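Local coordinates for protein transposable element Tc3 transposase (Caenorhabditis elegans, PDB 1TC3) that binds specifically to the terminal nucleotides of the Tc3 inverted repeat and cuts both DNA strands at the transposon ends, leading to excision and transposition, at residues 32-35 / 36-39. Numbering follows the deposited sequence.
Sequences SRSR and HCIR. With nucleotides of chain A; nucleotides of chain B.
Bends at chi3 of both Arg-35 (-55°) and Arg-39 (-82°) bring the two guanidinium groups together, so that the chains run side by side, one helical turn apart, towards DG8 of chain A. Their planes stand 85° apart, and Arg-35 NH1 comes within 3.0 Å of Arg-39 NH2. The two arginines use different parts of the nucleotide, base and phosphate. Arg-35 reads the guanine edge, NH1 giving a hydrogen bond to N7 at 2.8 Å while NH2 reaches N7 and, more weakly, O6; Arg-39 holds the phosphate, with NE and NH2 both bonded to OP2. A leucine in place of Arg-39 would probably leave OP2 of DG8 of chain A without the two donors and the positive charge that now face it. On the second strand, His-36 has CG anti to the backbone N, which sends its ring to DG10 of chain B, where ND1 donates to N7 at 2.9 Å.

Ser-34, the N-cap of helix 35-43, joins protein backbone to DNA backbone. Its OG accepts a nearly straight bond from Cys-37 N (3.0 Å) and donates to OP2 of DG10 of chain B at 2.8 Å; Ser-34 N bonds to the same phosphate oxygen. Next to the cap, Arg-33 CB lies 4.1 Å from Ile-38 CD1, while the Arg-33 guanidinium forms a salt bridge with Glu-10, bonds to Ser-4 O and makes a weak bond to O3' of DA9 of chain B.

Helix 35-43 is thus the recognition helix of a helix-turn-helix DNA-binding domain, packed through Arg-35, Ile-38 and Arg-39 against helix 24-31. With base bonds from Arg-35 and, in the model, His-36, and phosphate bonds from Ser-34 and Arg-39, the N-terminal end of the helix, with its cap, combines sequence reading with backbone anchoring, and the phosphate charge probably offsets the closeness of the two arginines.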
ATOM      1  N   SER C  32      -6.394   5.087   4.909  1.00 22.18           N
ATOM      2  CA  SER C  32      -6.225   4.755   6.299  1.00 21.59           C
ATOM      3  C   SER C  32      -5.330   3.582   6.602  1.00 29.73           C
ATOM      4  O   SER C  32      -5.662   2.750   7.412  1.00 44.88           O
ATOM      5  CB  SER C  32      -7.562   4.662   6.981  1.00 30.14           C
ATOM      6  OG  SER C  32      -8.331   5.757   6.521  1.00 44.44           O
ATOM      7  N   ARG C  33      -4.156   3.548   6.010  1.00 29.06           N
ATOM      8  CA  ARG C  33      -3.188   2.514   6.261  1.00 25.48           C
ATOM      9  C   ARG C  33      -1.846   3.137   6.596  1.00 33.56           C
ATOM     10  O   ARG C  33      -1.514   4.198   6.118  1.00 37.12           O
ATOM     11  CB  ARG C  33      -3.014   1.644   5.029  1.00 34.77           C
ATOM     12  CG  ARG C  33      -4.121   0.621   4.850  1.00 50.16           C
ATOM     13  CD  ARG C  33      -4.447  -0.178   6.100  1.00 33.85           C
ATOM     14  NE  ARG C  33      -5.402  -1.233   5.789  1.00 64.33           N
ATOM     15  CZ  ARG C  33      -5.294  -2.509   6.145  1.00 72.28           C
ATOM     16  NH1 ARG C  33      -4.273  -2.970   6.863  1.00 27.24           N
ATOM     17  NH2 ARG C  33      -6.242  -3.366   5.765  1.00 63.01           N
ATOM     18  N   SER C  34      -1.069   2.464   7.414  1.00 38.98           N
ATOM     19  CA  SER C  34       0.247   2.907   7.805  1.00 33.62           C
ATOM     20  C   SER C  34       1.141   3.059   6.573  1.00 44.70           C
ATOM     21  O   SER C  34       0.956   2.413   5.536  1.00 46.95           O
ATOM     22  CB  SER C  34       0.851   1.860   8.743  1.00 33.95           C
ATOM     23  OG  SER C  34       1.319   0.739   8.001  1.00 53.85           O
ATOM     24  N   ARG C  35       2.126   3.940   6.708  1.00 38.31           N
ATOM     25  CA  ARG C  35       3.057   4.231   5.649  1.00 33.67           C
ATOM     26  C   ARG C  35       3.881   2.998   5.404  1.00 36.59           C
ATOM     27  O   ARG C  35       4.193   2.665   4.255  1.00 35.10           O
ATOM     28  CB  ARG C  35       3.923   5.437   6.045  1.00 45.70           C
ATOM     29  CG  ARG C  35       3.325   6.818   5.728  1.00 11.39           C
ATOM     30  CD  ARG C  35       4.228   8.006   6.049  1.00 34.49           C
ATOM     31  NE  ARG C  35       4.703   8.027   7.430  1.00 20.42           N
ATOM     32  CZ  ARG C  35       5.986   8.023   7.741  1.00 40.05           C
ATOM     33  NH1 ARG C  35       6.924   8.030   6.779  1.00 32.38           N
ATOM     34  NH2 ARG C  35       6.342   8.026   9.029  1.00 21.98           N
ATOM     35  N   HIS C  36       4.166   2.347   6.545  1.00 28.71           N
ATOM     36  CA  HIS C  36       4.930   1.130   6.620  1.00 26.60           C
ATOM     37  C   HIS C  36       4.396   0.091   5.661  1.00 32.99           C
ATOM     38  O   HIS C  36       5.113  -0.399   4.794  1.00 31.53           O
ATOM     39  CB  HIS C  36       4.985   0.559   8.051  1.00 24.02           C
ATOM     40  CG  HIS C  36       6.051  -0.483   8.241  1.00 23.56           C
ATOM     41  ND1 HIS C  36       6.263  -1.074   9.474  1.00 21.36           N
ATOM     42  CD2 HIS C  36       6.936  -1.017   7.349  1.00 23.41           C
ATOM     43  CE1 HIS C  36       7.294  -1.910   9.307  1.00 25.11           C
ATOM     44  NE2 HIS C  36       7.725  -1.896   8.048  1.00 23.02           N
ATOM     45  N   CYS C  37       3.138  -0.291   5.781  1.00 27.49           N
ATOM     46  CA  CYS C  37       2.751  -1.294   4.830  1.00 32.38           C
ATOM     47  C   CYS C  37       2.859  -0.764   3.436  1.00 39.19           C
ATOM     48  O   CYS C  37       3.509  -1.345   2.553  1.00 42.99           O
ATOM     49  CB  CYS C  37       1.405  -1.972   5.075  1.00 38.59           C
ATOM     50  SG  CYS C  37       0.223  -0.762   5.612  1.00 47.95           S
ATOM     51  N   ILE C  38       2.224   0.378   3.257  1.00 34.97           N
ATOM     52  CA  ILE C  38       2.243   1.009   1.955  1.00 28.38           C
ATOM     53  C   ILE C  38       3.622   0.992   1.320  1.00 26.44           C
ATOM     54  O   ILE C  38       3.805   0.599   0.165  1.00 27.56           O
ATOM     55  CB  ILE C  38       1.713   2.409   2.065  1.00 25.91           C
ATOM     56  CG1 ILE C  38       0.388   2.376   2.800  1.00 24.84           C
ATOM     57  CG2 ILE C  38       1.489   2.947   0.680  1.00 15.11           C
ATOM     58  CD1 ILE C  38      -0.404   3.632   2.546  1.00  8.96           C
ATOM     59  N   ARG C  39       4.606   1.410   2.100  1.00 21.81           N
ATOM     60  CA  ARG C  39       5.969   1.456   1.601  1.00 22.61           C
ATOM     61  C   ARG C  39       6.405   0.109   1.072  1.00 41.33           C
ATOM     62  O   ARG C  39       6.516  -0.107  -0.146  1.00 40.77           O
ATOM     63  CB  ARG C  39       6.918   1.955   2.655  1.00 13.05           C
ATOM     64  CG  ARG C  39       8.101   2.727   2.100  1.00 44.25           C
ATOM     65  CD  ARG C  39       9.097   3.089   3.195  1.00 17.53           C
ATOM     66  NE  ARG C  39       8.748   4.286   3.973  1.00 21.66           N
ATOM     67  CZ  ARG C  39       8.084   4.275   5.108  1.00 37.44           C
ATOM     68  NH1 ARG C  39       7.640   3.129   5.615  1.00 57.63           N
ATOM     69  NH2 ARG C  39       7.807   5.406   5.720  1.00 22.22           N
TER
ATOM     70  P    DG A   8      10.362   7.384   2.862  1.00 33.94           P
ATOM     71  OP1  DG A   8      10.468   6.516   1.682  1.00 28.21           O
ATOM     72  OP2  DG A   8       9.166   7.360   3.739  1.00 24.76           O
ATOM     73  O5'  DG A   8      11.671   7.148   3.692  1.00 21.24           O
ATOM     74  C5'  DG A   8      11.668   6.811   4.994  1.00 54.63           C
ATOM     75  C4'  DG A   8      13.070   7.037   5.511  1.00 33.31           C
ATOM     76  O4'  DG A   8      13.110   8.223   6.283  1.00 43.39           O
ATOM     77  C3'  DG A   8      13.600   5.954   6.428  1.00 47.40           C
ATOM     78  O3'  DG A   8      14.783   5.539   5.897  1.00 44.13           O
ATOM     79  C2'  DG A   8      13.759   6.576   7.811  1.00 16.96           C
ATOM     80  C1'  DG A   8      12.958   7.843   7.631  1.00 26.22           C
ATOM     81  N9   DG A   8      11.536   7.793   7.962  1.00 18.21           N
ATOM     82  C8   DG A   8      10.318   7.997   7.361  1.00 38.67           C
ATOM     83  N7   DG A   8       9.301   7.962   8.181  1.00 36.61           N
ATOM     84  C5   DG A   8       9.875   7.822   9.431  1.00 23.08           C
ATOM     85  C6   DG A   8       9.282   7.784  10.716  1.00 50.21           C
ATOM     86  O6   DG A   8       8.085   7.804  11.012  1.00 29.66           O
ATOM     87  N1   DG A   8      10.223   7.701  11.713  1.00 16.35           N
ATOM     88  C2   DG A   8      11.545   7.605  11.482  1.00 34.85           C
ATOM     89  N2   DG A   8      12.264   7.452  12.567  1.00 25.29           N
ATOM     90  N3   DG A   8      12.130   7.603  10.293  1.00 15.93           N
ATOM     91  C4   DG A   8      11.246   7.758   9.318  1.00 28.39           C
TER
ATOM     92  P    DG B  10      -1.986  -1.146   9.434  1.00 43.44           P
ATOM     93  OP1  DG B  10      -3.382  -0.738   9.710  1.00 42.05           O
ATOM     94  OP2  DG B  10      -1.213  -0.497   8.360  1.00 28.11           O
ATOM     95  O5'  DG B  10      -1.189  -1.179  10.833  1.00 26.90           O
ATOM     96  C5'  DG B  10      -1.845  -1.269  12.066  1.00 36.04           C
ATOM     97  C4'  DG B  10      -0.973  -0.744  13.206  1.00 23.64           C
ATOM     98  O4'  DG B  10       0.389  -1.191  13.060  1.00 29.68           O
ATOM     99  C3'  DG B  10      -0.882   0.781  13.299  1.00 36.83           C
ATOM    100  O3'  DG B  10      -1.538   1.247  14.459  1.00 21.52           O
ATOM    101  C2'  DG B  10       0.619   1.122  13.310  1.00 34.13           C
ATOM    102  C1'  DG B  10       1.283  -0.215  13.596  1.00 53.48           C
ATOM    103  N9   DG B  10       2.545  -0.469  12.912  1.00 19.55           N
ATOM    104  C8   DG B  10       2.795  -0.580  11.562  1.00 49.39           C
ATOM    105  N7   DG B  10       4.004  -0.999  11.274  1.00 38.04           N
ATOM    106  C5   DG B  10       4.524  -1.313  12.522  1.00 12.79           C
ATOM    107  C6   DG B  10       5.782  -1.800  12.823  1.00 25.27           C
ATOM    108  O6   DG B  10       6.655  -2.102  12.017  1.00 27.60           O
ATOM    109  N1   DG B  10       5.959  -1.970  14.189  1.00 13.86           N
ATOM    110  C2   DG B  10       5.012  -1.660  15.138  1.00 37.31           C
ATOM    111  N2   DG B  10       5.392  -1.883  16.395  1.00 25.09           N
ATOM    112  N3   DG B  10       3.793  -1.193  14.868  1.00 20.51           N
ATOM    113  C4   DG B  10       3.637  -1.022  13.539  1.00 27.74           C
ATOM    114  P    DA B   9       2.390  -5.691   6.503  1.00 50.08           P
ATOM    115  OP1  DA B   9       1.519  -6.231   5.436  1.00 63.22           O
ATOM    116  OP2  DA B   9       3.627  -4.957   6.139  1.00 77.49           O
ATOM    117  O5'  DA B   9       1.442  -4.787   7.413  1.00 32.71           O
ATOM    118  C5'  DA B   9       0.285  -5.385   7.813  1.00 24.12           C
ATOM    119  C4'  DA B   9      -0.390  -4.577   8.888  1.00 24.66           C
ATOM    120  O4'  DA B   9       0.289  -4.717  10.157  1.00 39.17           O
ATOM    121  C3'  DA B   9      -0.505  -3.097   8.595  1.00 18.97           C
ATOM    122  O3'  DA B   9      -1.827  -2.647   9.030  1.00 50.70           O
ATOM    123  C2'  DA B   9       0.716  -2.545   9.330  1.00 22.00           C
ATOM    124  C1'  DA B   9       1.119  -3.606  10.361  1.00 82.62           C
ATOM    125  N9   DA B   9       2.524  -4.037  10.282  1.00 32.06           N
ATOM    126  C8   DA B   9       3.405  -4.064   9.237  1.00 32.06           C
ATOM    127  N7   DA B   9       4.592  -4.516   9.538  1.00 48.59           N
ATOM    128  C5   DA B   9       4.522  -4.751  10.896  1.00  8.77           C
ATOM    129  C6   DA B   9       5.462  -5.249  11.804  1.00 89.55           C
ATOM    130  N6   DA B   9       6.729  -5.540  11.456  1.00 34.50           N
ATOM    131  N1   DA B   9       5.064  -5.414  13.082  1.00 36.78           N
ATOM    132  C2   DA B   9       3.800  -5.133  13.411  1.00 37.25           C
ATOM    133  N3   DA B   9       2.820  -4.672  12.627  1.00 35.97           N
ATOM    134  C4   DA B   9       3.250  -4.494  11.367  1.00 59.51           C
TER